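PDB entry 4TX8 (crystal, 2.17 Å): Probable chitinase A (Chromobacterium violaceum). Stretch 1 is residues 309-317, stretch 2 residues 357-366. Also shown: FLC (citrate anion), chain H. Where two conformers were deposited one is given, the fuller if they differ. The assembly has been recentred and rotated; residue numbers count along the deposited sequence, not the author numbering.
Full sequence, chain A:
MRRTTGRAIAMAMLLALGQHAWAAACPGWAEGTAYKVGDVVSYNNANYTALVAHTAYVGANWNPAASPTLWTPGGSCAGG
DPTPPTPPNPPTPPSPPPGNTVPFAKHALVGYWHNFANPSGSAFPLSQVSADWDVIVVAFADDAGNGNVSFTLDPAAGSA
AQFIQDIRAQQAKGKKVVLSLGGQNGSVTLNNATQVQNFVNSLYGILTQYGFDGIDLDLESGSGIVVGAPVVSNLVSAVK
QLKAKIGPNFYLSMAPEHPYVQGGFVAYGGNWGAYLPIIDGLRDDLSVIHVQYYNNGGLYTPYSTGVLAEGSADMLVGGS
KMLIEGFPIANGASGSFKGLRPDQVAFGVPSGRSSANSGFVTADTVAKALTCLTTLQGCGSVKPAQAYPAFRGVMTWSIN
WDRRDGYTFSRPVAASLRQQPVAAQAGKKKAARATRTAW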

# COMPACT_ATOMS: atom_id res chain seq x y z
N ALA A 309 -10.09 1.89 -18.42
CA ALA A 309 -10.84 0.86 -17.72
C ALA A 309 -10.16 0.41 -16.44
O ALA A 309 -8.94 0.26 -16.38
CB ALA A 309 -11.06 -0.33 -18.64
N GLU A 310 -10.97 0.20 -15.41
CA GLU A 310 -10.49 -0.33 -14.15
C GLU A 310 -9.91 -1.72 -14.36
O GLU A 310 -10.52 -2.57 -15.00
CB GLU A 310 -11.62 -0.36 -13.12
CG GLU A 310 -11.16 -0.37 -11.68
CD GLU A 310 -12.31 -0.42 -10.70
OE1 GLU A 310 -13.46 -0.69 -11.12
OE2 GLU A 310 -12.07 -0.19 -9.50
N GLY A 311 -8.71 -1.95 -13.82
CA GLY A 311 -8.05 -3.24 -13.96
C GLY A 311 -7.17 -3.33 -15.18
O GLY A 311 -6.57 -4.37 -15.46
N SER A 312 -7.07 -2.23 -15.93
CA SER A 312 -6.20 -2.21 -17.11
C SER A 312 -4.84 -1.62 -16.78
O SER A 312 -4.69 -0.81 -15.86
CB SER A 312 -6.85 -1.42 -18.25
OG SER A 312 -6.75 -0.02 -18.03
N ALA A 313 -3.84 -2.05 -17.54
CA ALA A 313 -2.50 -1.49 -17.49
C ALA A 313 -2.52 -0.03 -17.89
O ALA A 313 -1.80 0.79 -17.30
CB ALA A 313 -1.57 -2.27 -18.41
N ASP A 314 -3.33 0.31 -18.89
CA ASP A 314 -3.48 1.69 -19.33
C ASP A 314 -3.84 2.62 -18.18
O ASP A 314 -3.28 3.72 -18.06
CB ASP A 314 -4.55 1.78 -20.43
CG ASP A 314 -4.00 1.50 -21.82
OD1 ASP A 314 -2.76 1.54 -22.02
OD2 ASP A 314 -4.83 1.25 -22.73
N MET A 315 -4.77 2.20 -17.33
CA MET A 315 -5.18 3.02 -16.19
C MET A 315 -4.02 3.22 -15.22
O MET A 315 -3.82 4.31 -14.70
CB MET A 315 -6.37 2.38 -15.46
CG MET A 315 -6.83 3.12 -14.21
SD MET A 315 -8.40 2.58 -13.54
CE MET A 315 -8.50 3.53 -12.04
N LEU A 316 -3.25 2.16 -15.01
CA LEU A 316 -2.09 2.25 -14.14
C LEU A 316 -1.05 3.19 -14.75
O LEU A 316 -0.48 4.03 -14.06
CB LEU A 316 -1.48 0.87 -13.90
CG LEU A 316 -2.41 -0.18 -13.29
CD1 LEU A 316 -1.66 -1.48 -13.09
CD2 LEU A 316 -3.01 0.32 -11.98
N VAL A 317 -0.81 3.04 -16.04
CA VAL A 317 0.14 3.89 -16.74
C VAL A 317 -0.37 5.33 -16.78
O VAL A 317 0.38 6.27 -16.51
CB VAL A 317 0.41 3.39 -18.17
CG1 VAL A 317 1.32 4.36 -18.92
CG2 VAL A 317 1.02 2.00 -18.14
N ASN A 357 -12.96 -4.78 -3.94
CA ASN A 357 -14.24 -5.06 -4.59
C ASN A 357 -14.16 -4.94 -6.11
O ASN A 357 -14.96 -5.53 -6.83
CB ASN A 357 -15.33 -4.13 -4.06
CG ASN A 357 -15.45 -4.19 -2.55
OD1 ASN A 357 -15.57 -5.26 -1.96
ND2 ASN A 357 -15.41 -3.02 -1.91
N SER A 358 -13.19 -4.17 -6.59
CA SER A 358 -12.98 -3.99 -8.02
C SER A 358 -11.57 -3.48 -8.28
O SER A 358 -10.93 -2.96 -7.37
CB SER A 358 -14.01 -3.01 -8.60
OG SER A 358 -13.77 -1.69 -8.14
N GLY A 359 -11.10 -3.62 -9.51
CA GLY A 359 -9.79 -3.11 -9.87
C GLY A 359 -8.69 -4.15 -9.80
O GLY A 359 -7.51 -3.82 -9.76
N PHE A 360 -9.10 -5.42 -9.80
CA PHE A 360 -8.16 -6.54 -9.75
C PHE A 360 -7.27 -6.58 -10.98
O PHE A 360 -7.71 -6.26 -12.08
CB PHE A 360 -8.92 -7.86 -9.61
CG PHE A 360 -10.01 -7.82 -8.58
CD1 PHE A 360 -9.70 -7.76 -7.23
CD2 PHE A 360 -11.34 -7.83 -8.96
CE1 PHE A 360 -10.71 -7.71 -6.28
CE2 PHE A 360 -12.35 -7.79 -8.02
CZ PHE A 360 -12.03 -7.73 -6.67
N VAL A 361 -6.02 -6.97 -10.79
CA VAL A 361 -5.08 -7.09 -11.89
C VAL A 361 -4.31 -8.41 -11.81
O VAL A 361 -4.13 -8.97 -10.74
CB VAL A 361 -4.06 -5.92 -11.90
CG1 VAL A 361 -4.76 -4.60 -12.16
CG2 VAL A 361 -3.30 -5.87 -10.58
N THR A 362 -3.88 -8.90 -12.96
CA THR A 362 -2.98 -10.05 -13.01
C THR A 362 -1.54 -9.56 -12.85
O THR A 362 -1.26 -8.38 -13.04
CB THR A 362 -3.09 -10.82 -14.33
OG1 THR A 362 -2.73 -9.95 -15.41
CG2 THR A 362 -4.51 -11.32 -14.54
N ALA A 363 -0.64 -10.48 -12.51
CA ALA A 363 0.77 -10.15 -12.43
C ALA A 363 1.29 -9.68 -13.78
O ALA A 363 2.17 -8.82 -13.85
CB ALA A 363 1.57 -11.35 -11.95
N ASP A 364 0.74 -10.25 -14.85
CA ASP A 364 1.13 -9.88 -16.21
C ASP A 364 0.78 -8.43 -16.51
O ASP A 364 1.58 -7.70 -17.09
CB ASP A 364 0.43 -10.80 -17.23
CG ASP A 364 0.91 -10.56 -18.65
OD1 ASP A 364 2.13 -10.60 -18.89
OD2 ASP A 364 0.05 -10.33 -19.53
N THR A 365 -0.42 -8.02 -16.11
CA THR A 365 -0.86 -6.64 -16.28
C THR A 365 0.08 -5.67 -15.57
O THR A 365 0.46 -4.63 -16.13
CB THR A 365 -2.30 -6.44 -15.74
OG1 THR A 365 -3.23 -7.04 -16.64
CG2 THR A 365 -2.62 -4.96 -15.59
N VAL A 366 0.46 -6.00 -14.34
CA VAL A 366 1.39 -5.18 -13.58
C VAL A 366 2.72 -5.09 -14.32
O VAL A 366 3.27 -3.99 -14.49
CB VAL A 366 1.63 -5.75 -12.16
CG1 VAL A 366 2.77 -5.01 -11.47
CG2 VAL A 366 0.35 -5.65 -11.32
CAC FLC H . -6.65 -6.35 -19.78
CA FLC H . -6.18 -5.11 -20.47
CB FLC H . -4.72 -4.79 -20.43
CBC FLC H . -4.08 -5.55 -19.32
CG FLC H . -4.54 -3.34 -20.15
CGC FLC H . -4.05 -2.39 -21.19
OA1 FLC H . -6.61 -7.46 -20.38
OA2 FLC H . -7.09 -6.29 -18.60
OB1 FLC H . -4.40 -5.30 -18.13
OB2 FLC H . -3.21 -6.43 -19.57
OG1 FLC H . -2.93 -2.58 -21.73
OG2 FLC H . -4.76 -1.40 -21.52
OHB FLC H . -4.13 -5.12 -21.63
O HOH W 1 -5.48 -7.65 -15.31

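The two stretches meet where each runs from a loop into the first turn of a helix, and together they bury 355 Å² of surface. The polar part of the contact lies at the loop end. The CA-to-CB bond of Glu310 points toward the other stretch, and with chi1 and chi2 both t its OE2 lies 2.6 Å from OG of Ser358. This short separation suits a carboxylate facing a hydroxyl, although the serine proton has another acceptor within reach.

Close packing around the two glycines accompanies this pairing. CG of Glu310 rests 3.6 Å from CA of Gly359, and CA of Gly311 lies 3.6 Å from O of Phe360. The CA atoms of Gly311 and Gly359 are only 4.4 Å apart. Both glycines have positive phi (90° and 96°), where a CB would be jammed against the preceding carbonyl oxygen. A CB on Gly311 would also fall 3.0 Å from O of Phe360, and one on Gly359 would fall 3.2 Å from OE2 of Glu310. Phe360 takes part through its backbone, its CA-to-CB bond pointing away.

Van der Waals contacts continue into the helices, many of them made by the methyl of Thr365. Its CG2 approaches N of Ala313 at 3.7 Å and CB of Ala313 at 4.0 Å, and reaches CD1 of Leu316 at 4.4 Å. The CA-to-CB bond of Val361 points toward stretch 1, and its CG1 lies 3.8 Å from O of Gly311; the same CG1 is 4.5 Å from CD1 of Leu316, a looser apolar contact.

Local hydrogen bonds hold both helix starts. Ser312 closes a type II turn that begins at Ala309: its N donates to O of Ala309 at 3.1 Å, and its OG donates to that same oxygen at 2.8 Å. OG of Ser312 also accepts from N of Met315 at 3.1 Å, capping the helix. Thr362 plays the equivalent part in stretch 2, its OG1 accepting from N of Thr365 at 3.1 Å.

A water and a citrate, the latter probably from the crystallisation liquor, add bridges between the stretches. The water donates to OG1 of Thr365 at 2.7 Å and accepts from N of Thr362 at 3.1 Å, while its bond to O of Gly311 is weak at 3.5 Å. OG1 of Thr365 in turn donates to citrate OB1 at 2.6 Å. The same OB1 accepts a weak bond from N of Ala313 at 3.4 Å, and citrate OG2 accepts another from N of Asp314, also at 3.4 Å.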